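Alanine racemase 1 (Caldanaerobacter subterraneus subsp. tengcongensis MB4, PDB 4Y2W) belongs to the alanine racemase family, joining a TIM-barrel N-terminal domain to a largely beta-stranded C-terminal domain in an assembly of two chains. Local coordinates at residues A[165-171]-A[183-187]; A[173-177]-A[234-239]; A[300-304]-A[333-337]. The protein carries 1 engineered substitution. All coordinates share one frame; numbering follows the deposited sequence.

How the interactions relate
Interactions 1 and 2 are neighbours on the same side of the chain's centre, whereas interaction 3 lies across the molecule from interaction 1, with centres about 42 Å apart. Interaction 1 is buried and packs helix 177-195 on the end of barrel strand 160-166, using aromatic rings and one amide that grips backbone atoms. Interaction 2 joins the loop between those same elements to a second loop, at the surface, through polar side chains that meet backbone carbonyls, with a long salt bridge beside them. The two touch where Ala-171 O meets Asp-176 N at 3.0 Å, probably as a hydrogen bond. Interaction 3, buried again, pairs two C-terminal-domain strands by main-chain bonds and aliphatic side chains.

Interaction 1 of 3, residues A[165-171]-A[183-187]; sequences IYSHFAA and QFDKF
The Phe-187 ring presents its edge to Ile-165, whose carbonyl O lies near the ring plane, 3.6 Å from Phe-187 CZ. Ser-167 approaches the same ring obliquely: its CB makes an off-centre CH-pi contact 4.3 Å from the centroid of the Phe-187 ring. The ring of Phe-169 is likewise met at its edge, near its plane, by Gln-183 OE1 and Phe-184 N, and the Gln-183 amide stands almost upright to it, the planes 87° apart.

That amide reads the backbone of the loop in two places. Gln-183 OE1 accepts from Ala-170 N at 2.9 Å along a nearly straight path (177°), in the carbonyl plane and on a lone pair. Gln-183 NE2 gives a weak, bent bond to His-168 O at 3.1 Å, and is also bonded to Thr-134. Glutamine suits the place, since one flat group offers both a donor and an acceptor to a buried main chain that has left its strand.

Strand 160-166 is the sixth strand of the eight-stranded parallel barrel, and helix 177-195 packs outside it in the beta-alpha-beta unit that leads to strand 203-208. Phenylalanine fits between them because a large apolar ring can cover buried strand atoms from the helix: Phe-187 CE1 lies 4.0 Å from Ile-165 CG1. With CG anti to the backbone N (chi1 -170°), Phe-187 reaches from the helix to the strand. Ser-167 OG turns elsewhere, to Ile-132 O and Thr-134. The side chain of His-168, part of the ligand pocket, comes within about 4 Å of a bound alanine.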
loop_
_atom_site.group_PDB
_atom_site.type_symbol
_atom_site.label_atom_id
_atom_site.label_comp_id
_atom_site.label_asym_id
_atom_site.label_seq_id
_atom_site.Cartn_x
_atom_site.Cartn_y
_atom_site.Cartn_z
ATOM N N ILE A 165 27.867 -9.239 -13.356
ATOM C CA ILE A 165 28.339 -7.917 -12.965
ATOM C C ILE A 165 27.436 -6.895 -13.646
ATOM O O ILE A 165 27.155 -7.017 -14.839
ATOM C CB ILE A 165 29.826 -7.693 -13.337
ATOM C CG1 ILE A 165 30.275 -6.284 -12.936
ATOM C CG2 ILE A 165 30.065 -7.920 -14.824
ATOM C CD1 ILE A 165 31.777 -6.113 -12.861
ATOM N N TYR A 166 26.960 -5.907 -12.893
ATOM C CA TYR A 166 25.994 -4.964 -13.445
ATOM C C TYR A 166 26.045 -3.573 -12.847
ATOM O O TYR A 166 26.684 -3.339 -11.820
ATOM C CB TYR A 166 24.576 -5.531 -13.331
ATOM C CG TYR A 166 23.997 -5.589 -11.933
ATOM C CD1 TYR A 166 24.426 -6.541 -11.017
ATOM C CD2 TYR A 166 22.999 -4.701 -11.536
ATOM C CE1 TYR A 166 23.886 -6.601 -9.741
ATOM C CE2 TYR A 166 22.454 -4.750 -10.264
ATOM C CZ TYR A 166 22.899 -5.703 -9.370
ATOM O OH TYR A 166 22.358 -5.751 -8.107
ATOM N N SER A 167 25.370 -2.659 -13.539
ATOM C CA SER A 167 25.230 -1.270 -13.121
ATOM C C SER A 167 23.819 -0.797 -13.488
ATOM O O SER A 167 22.992 -1.594 -13.938
ATOM C CB SER A 167 26.294 -0.402 -13.798
ATOM O OG SER A 167 26.359 0.885 -13.208
ATOM N N HIS A 168 23.554 0.495 -13.298
ATOM C CA HIS A 168 22.217 1.061 -13.492
ATOM C C HIS A 168 22.318 2.493 -14.020
ATOM O O HIS A 168 23.087 3.298 -13.485
ATOM C CB HIS A 168 21.460 1.042 -12.158
ATOM C CG HIS A 168 19.969 1.092 -12.297
ATOM N ND1 HIS A 168 19.187 -0.043 -12.322
ATOM C CD2 HIS A 168 19.116 2.138 -12.400
ATOM C CE1 HIS A 168 17.917 0.301 -12.447
ATOM N NE2 HIS A 168 17.847 1.620 -12.496
ATOM N N PHE A 169 21.547 2.804 -15.063
ATOM C CA PHE A 169 21.560 4.142 -15.664
ATOM C C PHE A 169 20.817 5.146 -14.785
ATOM O O PHE A 169 19.725 4.854 -14.298
ATOM C CB PHE A 169 20.927 4.131 -17.064
ATOM C CG PHE A 169 21.764 3.447 -18.111
ATOM C CD1 PHE A 169 23.048 3.899 -18.401
ATOM C CD2 PHE A 169 21.264 2.367 -18.825
ATOM C CE1 PHE A 169 23.817 3.276 -19.369
ATOM C CE2 PHE A 169 22.030 1.742 -19.796
ATOM C CZ PHE A 169 23.307 2.197 -20.068
ATOM N N ALA A 170 21.405 6.329 -14.609
ATOM C CA ALA A 170 20.828 7.375 -13.762
ATOM C C ALA A 170 19.784 8.232 -14.476
ATOM O O ALA A 170 18.854 8.721 -13.837
ATOM C CB ALA A 170 21.926 8.264 -13.202
ATOM N N ALA A 171 19.935 8.421 -15.786
ATOM C CA ALA A 171 19.031 9.292 -16.544
ATOM C C ALA A 171 18.688 8.733 -17.925
ATOM O O ALA A 171 18.667 9.471 -18.911
ATOM C CB ALA A 171 19.631 10.687 -16.667
ATOM N N GLN A 183 28.260 6.558 -18.694
ATOM C CA GLN A 183 28.131 5.486 -17.703
ATOM C C GLN A 183 28.492 4.135 -18.308
ATOM O O GLN A 183 29.127 3.302 -17.658
ATOM C CB GLN A 183 26.708 5.422 -17.139
ATOM C CG GLN A 183 26.313 6.593 -16.254
ATOM C CD GLN A 183 24.989 6.362 -15.546
ATOM O OE1 GLN A 183 23.967 6.948 -15.909
ATOM N NE2 GLN A 183 25.000 5.499 -14.535
ATOM N N PHE A 184 28.074 3.921 -19.551
ATOM C CA PHE A 184 28.354 2.673 -20.255
ATOM C C PHE A 184 29.858 2.459 -20.445
ATOM O O PHE A 184 30.374 1.381 -20.163
ATOM C CB PHE A 184 27.642 2.656 -21.608
ATOM C CG PHE A 184 27.764 1.352 -22.340
ATOM C CD1 PHE A 184 26.967 0.272 -21.992
ATOM C CD2 PHE A 184 28.676 1.203 -23.376
ATOM C CE1 PHE A 184 27.080 -0.934 -22.661
ATOM C CE2 PHE A 184 28.792 0.000 -24.049
ATOM C CZ PHE A 184 27.992 -1.070 -23.691
ATOM N N ASP A 185 30.554 3.496 -20.910
ATOM C CA ASP A 185 31.999 3.422 -21.141
ATOM C C ASP A 185 32.765 3.104 -19.853
ATOM O O ASP A 185 33.597 2.196 -19.842
ATOM C CB ASP A 185 32.523 4.724 -21.767
ATOM C CG ASP A 185 32.061 4.916 -23.211
ATOM O OD1 ASP A 185 31.428 4.002 -23.782
ATOM O OD2 ASP A 185 32.338 5.991 -23.780
ATOM N N LYS A 186 32.480 3.836 -18.776
ATOM C CA LYS A 186 33.097 3.559 -17.470
ATOM C C LYS A 186 32.954 2.090 -17.099
ATOM O O LYS A 186 33.912 1.454 -16.657
ATOM C CB LYS A 186 32.454 4.399 -16.369
ATOM C CG LYS A 186 32.890 5.850 -16.345
ATOM C CD LYS A 186 32.469 6.508 -15.043
ATOM C CE LYS A 186 32.740 8.002 -15.058
ATOM N NZ LYS A 186 32.322 8.651 -13.786
ATOM N N PHE A 187 31.744 1.570 -17.287
ATOM C CA PHE A 187 31.426 0.180 -16.985
ATOM C C PHE A 187 32.296 -0.763 -17.809
ATOM O O PHE A 187 32.983 -1.621 -17.255
ATOM C CB PHE A 187 29.938 -0.084 -17.255
ATOM C CG PHE A 187 29.448 -1.412 -16.748
ATOM C CD1 PHE A 187 29.568 -1.748 -15.407
ATOM C CD2 PHE A 187 28.844 -2.318 -17.610
ATOM C CE1 PHE A 187 29.113 -2.967 -14.939
ATOM C CE2 PHE A 187 28.384 -3.538 -17.145
ATOM C CZ PHE A 187 28.519 -3.864 -15.808
#

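Interaction 2 of 3, residues A[173-177]-A[234-239]; sequences SEDDR and PSKRVE
Arg-237 reaches across to Glu-174 through a bend in its side chain: chi3, at -129°, turns the guanidinium so that NE faces the carbonyl O of Glu-174, 2.9 Å away. The oxygen lies in the guanidinium plane, at its edge, although the donor stands well above the carbonyl plane and the N-H is bent to 138°. Nearer the backbone, the same arginine packs its aliphatic stem on the facing loop, with Arg-237 CB 3.7 Å from Asp-175 CB. Arginine suits this exposed place because its methylene chain covers the neighbour while its polar end serves a loop carbonyl.

Arg-177 folds in a different way. The bend falls at chi2 (-100°) and carries the guanidinium back beside Asp-175, where Arg-177 NE forms a salt bridge of 2.7 Å with Asp-175 OD1 on the syn side of the carboxylate. Arg-177 NH2 then points to Glu-239 OE2 at 3.9 Å, a long salt bridge, with the two side chains crossing at about a right angle. The stronger partner of Glu-239 is Lys-241, which forms a salt bridge with OE1.

At the other end of the contact, Ser-173 OG rests against Pro-234 CB at 3.7 Å. Ser-235 also turns its hydroxyl to Ser-173 O, but the modelled separation is too short to trust in detail.

Segment 173-177 ends the loop that runs from strand 160-166 into helix 177-195, with Asp-176 capping Tyr-179 N. The close bridge to Asp-175 holds Arg-177 within its own segment; the long pair to Glu-239 that crosses probably pulls modestly in solvent, leaving the Arg-237 bond, shorter though bent, as the closer tie.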
loop_
_atom_site.group_PDB
_atom_site.type_symbol
_atom_site.label_atom_id
_atom_site.label_comp_id
_atom_site.label_asym_id
_atom_site.label_seq_id
_atom_site.Cartn_x
_atom_site.Cartn_y
_atom_site.Cartn_z
ATOM N N SER A 173 15.669 7.204 -18.455
ATOM C CA SER A 173 14.269 7.633 -18.562
ATOM C C SER A 173 14.154 9.107 -18.956
ATOM O O SER A 173 13.189 9.505 -19.612
ATOM C CB SER A 173 13.539 7.401 -17.235
ATOM O OG SER A 173 13.530 6.026 -16.889
ATOM N N GLU A 174 15.132 9.912 -18.537
ATOM C CA GLU A 174 15.193 11.330 -18.898
ATOM C C GLU A 174 15.894 11.544 -20.247
ATOM O O GLU A 174 15.888 12.653 -20.788
ATOM C CB GLU A 174 15.901 12.135 -17.801
ATOM C CG GLU A 174 15.071 12.364 -16.542
ATOM C CD GLU A 174 15.017 11.169 -15.598
ATOM O OE1 GLU A 174 15.647 10.125 -15.878
ATOM O OE2 GLU A 174 14.332 11.280 -14.557
ATOM N N ASP A 175 16.502 10.479 -20.768
ATOM C CA ASP A 175 17.134 10.469 -22.087
ATOM C C ASP A 175 18.305 11.451 -22.192
ATOM O O ASP A 175 18.416 12.207 -23.156
ATOM C CB ASP A 175 16.094 10.722 -23.189
ATOM C CG ASP A 175 16.550 10.224 -24.552
ATOM O OD1 ASP A 175 17.242 9.184 -24.617
ATOM O OD2 ASP A 175 16.209 10.869 -25.562
ATOM N N ASP A 176 19.166 11.432 -21.178
ATOM C CA ASP A 176 20.456 12.102 -21.237
ATOM C C ASP A 176 21.426 11.105 -21.859
ATOM O O ASP A 176 22.038 10.292 -21.159
ATOM C CB ASP A 176 20.914 12.525 -19.835
ATOM C CG ASP A 176 22.209 13.326 -19.846
ATOM O OD1 ASP A 176 22.890 13.399 -20.894
ATOM O OD2 ASP A 176 22.550 13.887 -18.785
ATOM N N ARG A 177 21.545 11.173 -23.183
ATOM C CA ARG A 177 22.315 10.194 -23.954
ATOM C C ARG A 177 23.810 10.290 -23.654
ATOM O O ARG A 177 24.501 9.272 -23.604
ATOM C CB ARG A 177 22.072 10.383 -25.454
ATOM C CG ARG A 177 20.616 10.237 -25.886
ATOM C CD ARG A 177 20.303 8.872 -26.490
ATOM N NE ARG A 177 18.871 8.729 -26.775
ATOM C CZ ARG A 177 18.335 7.856 -27.631
ATOM N NH1 ARG A 177 19.094 7.019 -28.332
ATOM N NH2 ARG A 177 17.017 7.827 -27.796
ATOM N N PRO A 234 8.395 4.036 -18.824
ATOM C CA PRO A 234 8.998 4.708 -17.667
ATOM C C PRO A 234 8.942 6.235 -17.726
ATOM O O PRO A 234 9.008 6.887 -16.685
ATOM C CB PRO A 234 10.453 4.227 -17.700
ATOM C CG PRO A 234 10.712 3.903 -19.131
ATOM C CD PRO A 234 9.411 3.411 -19.693
ATOM N N SER A 235 8.834 6.797 -18.928
ATOM C CA SER A 235 8.776 8.246 -19.101
ATOM C C SER A 235 8.191 8.595 -20.469
ATOM O O SER A 235 7.720 7.716 -21.199
ATOM C CB SER A 235 10.175 8.849 -18.949
ATOM O OG SER A 235 11.000 8.501 -20.049
ATOM N N LYS A 236 8.214 9.880 -20.808
ATOM C CA LYS A 236 7.739 10.342 -22.107
ATOM C C LYS A 236 8.855 10.450 -23.149
ATOM O O LYS A 236 8.569 10.604 -24.335
ATOM C CB LYS A 236 7.020 11.682 -21.950
ATOM C CG LYS A 236 5.840 11.607 -20.996
ATOM C CD LYS A 236 4.973 12.854 -21.050
ATOM C CE LYS A 236 3.647 12.631 -20.335
ATOM N NZ LYS A 236 3.819 12.207 -18.917
ATOM N N ARG A 237 10.116 10.353 -22.715
ATOM C CA ARG A 237 11.268 10.452 -23.619
ATOM C C ARG A 237 11.806 9.076 -24.040
ATOM O O ARG A 237 13.009 8.815 -23.960
ATOM C CB ARG A 237 12.398 11.261 -22.971
ATOM C CG ARG A 237 11.978 12.567 -22.312
ATOM C CD ARG A 237 13.138 13.556 -22.269
ATOM N NE ARG A 237 13.355 14.117 -20.936
ATOM C CZ ARG A 237 12.589 15.040 -20.356
ATOM N NH1 ARG A 237 11.516 15.531 -20.974
ATOM N NH2 ARG A 237 12.897 15.473 -19.136
ATOM N N VAL A 238 10.907 8.208 -24.495
ATOM C CA VAL A 238 11.277 6.882 -24.989
ATOM C C VAL A 238 10.594 6.653 -26.333
ATOM O O VAL A 238 9.563 7.261 -26.620
ATOM C CB VAL A 238 10.910 5.759 -23.989
ATOM C CG1 VAL A 238 11.628 5.970 -22.665
ATOM C CG2 VAL A 238 9.405 5.675 -23.767
ATOM N N GLU A 239 11.168 5.775 -27.150
ATOM C CA GLU A 239 10.741 5.624 -28.545
ATOM C C GLU A 239 9.389 4.914 -28.716
ATOM O O GLU A 239 8.626 5.258 -29.624
ATOM C CB GLU A 239 11.835 4.930 -29.362
ATOM C CG GLU A 239 13.122 5.744 -29.425
ATOM C CD GLU A 239 14.160 5.170 -30.371
ATOM O OE1 GLU A 239 13.993 4.023 -30.835
ATOM O OE2 GLU A 239 15.154 5.876 -30.647
#

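Interaction 3 of 3, residues A[300-304]-A[333-337]; sequences KLLLK and DEVVI
A single antiparallel bridge, buried in the C-terminal domain, joins strand 300-303 to strand 334-336. Leu-302 and Val-336 form its hydrogen-bonded pair: Leu-302 N donates to Val-336 O at 3.0 Å, and Val-336 N returns a bond to Leu-302 O at 2.9 Å. Both bonds are fairly straight, with the donors in the carbonyl planes. The strand directions differ by 143°, well short of exact antiparallel, in keeping with a pairing confined to one bridge before the chain turns a corner at Ile-337.

Side chains pair off on the two faces. On one, Leu-302 CB sits 4.1 Å from Val-336 CB, where both residues also touch Gln-341. On the other, Leu-301 and Leu-303 flank Val-335, each meeting a different branch of it: Leu-301 CD1 comes to 3.8 Å from Val-335 CG1, while Leu-303 CD1 meets Val-335 CG2 at 4.1 Å. The second methyl of Leu-301, CD2, runs beside Ile-337 CG2, the two side chains pointing the same way. Leu-303 has CG anti to its amide nitrogen (chi1 167°), which brings CD1 in over the start of the partner strand, 3.9 Å from Asp-333 CB. Valine suits an extended chain, and the longer leucines of 300-303 reach the valines of the partner strand on either face.

Beyond the end of strand 300-303, Lys-304 lays its CE 3.3 Å from Asp-333 OD2, but its NZ stays beyond salt-bridge distance and makes a weak hydrogen bond to Gly-328 O; that carboxylate oxygen is bonded to Glu-330 N.

Strand 300-303 also pairs with strand 306-311, and strand 334-336 with strand 248-260, so the bridge links two parts of a curled sheet, while Leu-301 and Val-335 both pack against Ile-283 of strand 278-283.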
loop_
_atom_site.group_PDB
_atom_site.type_symbol
_atom_site.label_atom_id
_atom_site.label_comp_id
_atom_site.label_asym_id
_atom_site.label_seq_id
_atom_site.Cartn_x
_atom_site.Cartn_y
_atom_site.Cartn_z
ATOM N N LYS A 300 -11.684 11.602 -13.144
ATOM C CA LYS A 300 -12.890 11.003 -13.687
ATOM C C LYS A 300 -12.643 9.528 -13.952
ATOM O O LYS A 300 -11.651 9.165 -14.583
ATOM C CB LYS A 300 -13.308 11.724 -14.965
ATOM C CG LYS A 300 -13.553 13.210 -14.764
ATOM C CD LYS A 300 -13.895 13.909 -16.068
ATOM C CE LYS A 300 -14.145 15.392 -15.835
ATOM N NZ LYS A 300 -14.712 16.053 -17.044
ATOM N N LEU A 301 -13.540 8.685 -13.443
ATOM C CA LEU A 301 -13.458 7.235 -13.625
ATOM C C LEU A 301 -14.377 6.818 -14.759
ATOM O O LEU A 301 -15.245 7.585 -15.174
ATOM C CB LEU A 301 -13.873 6.505 -12.346
ATOM C CG LEU A 301 -13.286 6.995 -11.021
ATOM C CD1 LEU A 301 -13.855 6.180 -9.868
ATOM C CD2 LEU A 301 -11.768 6.929 -11.021
ATOM N N LEU A 302 -14.192 5.599 -15.247
ATOM C CA LEU A 302 -14.998 5.085 -16.349
ATOM C C LEU A 302 -16.159 4.250 -15.834
ATOM O O LEU A 302 -15.982 3.393 -14.970
ATOM C CB LEU A 302 -14.143 4.251 -17.303
ATOM C CG LEU A 302 -13.135 5.028 -18.149
ATOM C CD1 LEU A 302 -12.212 4.071 -18.886
ATOM C CD2 LEU A 302 -13.848 5.950 -19.128
ATOM N N LEU A 303 -17.343 4.518 -16.377
ATOM C CA LEU A 303 -18.559 3.789 -16.044
ATOM C C LEU A 303 -19.415 3.738 -17.296
ATOM O O LEU A 303 -19.918 4.773 -17.741
ATOM C CB LEU A 303 -19.314 4.498 -14.916
ATOM C CG LEU A 303 -20.760 4.061 -14.644
ATOM C CD1 LEU A 303 -20.832 2.585 -14.281
ATOM C CD2 LEU A 303 -21.386 4.918 -13.553
ATOM N N LYS A 304 -19.564 2.544 -17.869
ATOM C CA LYS A 304 -20.307 2.348 -19.119
ATOM C C LYS A 304 -19.701 3.137 -20.282
ATOM O O LYS A 304 -20.419 3.608 -21.165
ATOM C CB LYS A 304 -21.783 2.729 -18.944
ATOM C CG LYS A 304 -22.513 1.948 -17.866
ATOM C CD LYS A 304 -23.850 2.593 -17.547
ATOM C CE LYS A 304 -24.841 1.590 -16.984
ATOM N NZ LYS A 304 -25.544 0.834 -18.057
ATOM N N ASP A 333 -22.903 -2.195 -11.341
ATOM C CA ASP A 333 -22.230 -1.814 -12.579
ATOM C C ASP A 333 -20.748 -1.614 -12.290
ATOM O O ASP A 333 -20.379 -1.071 -11.248
ATOM C CB ASP A 333 -22.825 -0.538 -13.178
ATOM C CG ASP A 333 -24.188 -0.764 -13.812
ATOM O OD1 ASP A 333 -24.542 -1.935 -14.097
ATOM O OD2 ASP A 333 -24.909 0.236 -14.027
ATOM N N GLU A 334 -19.907 -2.066 -13.213
ATOM C CA GLU A 334 -18.461 -1.957 -13.064
ATOM C C GLU A 334 -18.013 -0.500 -13.151
ATOM O O GLU A 334 -18.515 0.262 -13.984
ATOM C CB GLU A 334 -17.771 -2.779 -14.153
ATOM C CG GLU A 334 -16.252 -2.766 -14.104
ATOM C CD GLU A 334 -15.637 -3.592 -15.214
ATOM O OE1 GLU A 334 -14.716 -4.386 -14.927
ATOM O OE2 GLU A 334 -16.082 -3.451 -16.371
ATOM N N VAL A 335 -17.074 -0.120 -12.288
ATOM C CA VAL A 335 -16.456 1.202 -12.342
ATOM C C VAL A 335 -14.944 1.030 -12.437
ATOM O O VAL A 335 -14.319 0.503 -11.519
ATOM C CB VAL A 335 -16.809 2.047 -11.106
ATOM C CG1 VAL A 335 -16.062 3.376 -11.131
ATOM C CG2 VAL A 335 -18.312 2.278 -11.041
ATOM N N VAL A 336 -14.365 1.472 -13.549
ATOM C CA VAL A 336 -12.935 1.297 -13.799
ATOM C C VAL A 336 -12.156 2.522 -13.320
ATOM O O VAL A 336 -12.482 3.655 -13.660
ATOM C CB VAL A 336 -12.652 1.023 -15.295
ATOM C CG1 VAL A 336 -11.155 0.928 -15.565
ATOM C CG2 VAL A 336 -13.349 -0.257 -15.727
ATOM N N ILE A 337 -11.126 2.261 -12.521
ATOM C CA ILE A 337 -10.273 3.293 -11.942
ATOM C C ILE A 337 -8.993 3.445 -12.758
ATOM O O ILE A 337 -8.541 4.563 -13.024
ATOM C CB ILE A 337 -9.896 2.920 -10.496
ATOM C CG1 ILE A 337 -11.160 2.648 -9.671
ATOM C CG2 ILE A 337 -9.057 4.019 -9.859
ATOM C CD1 ILE A 337 -10.933 1.731 -8.488
#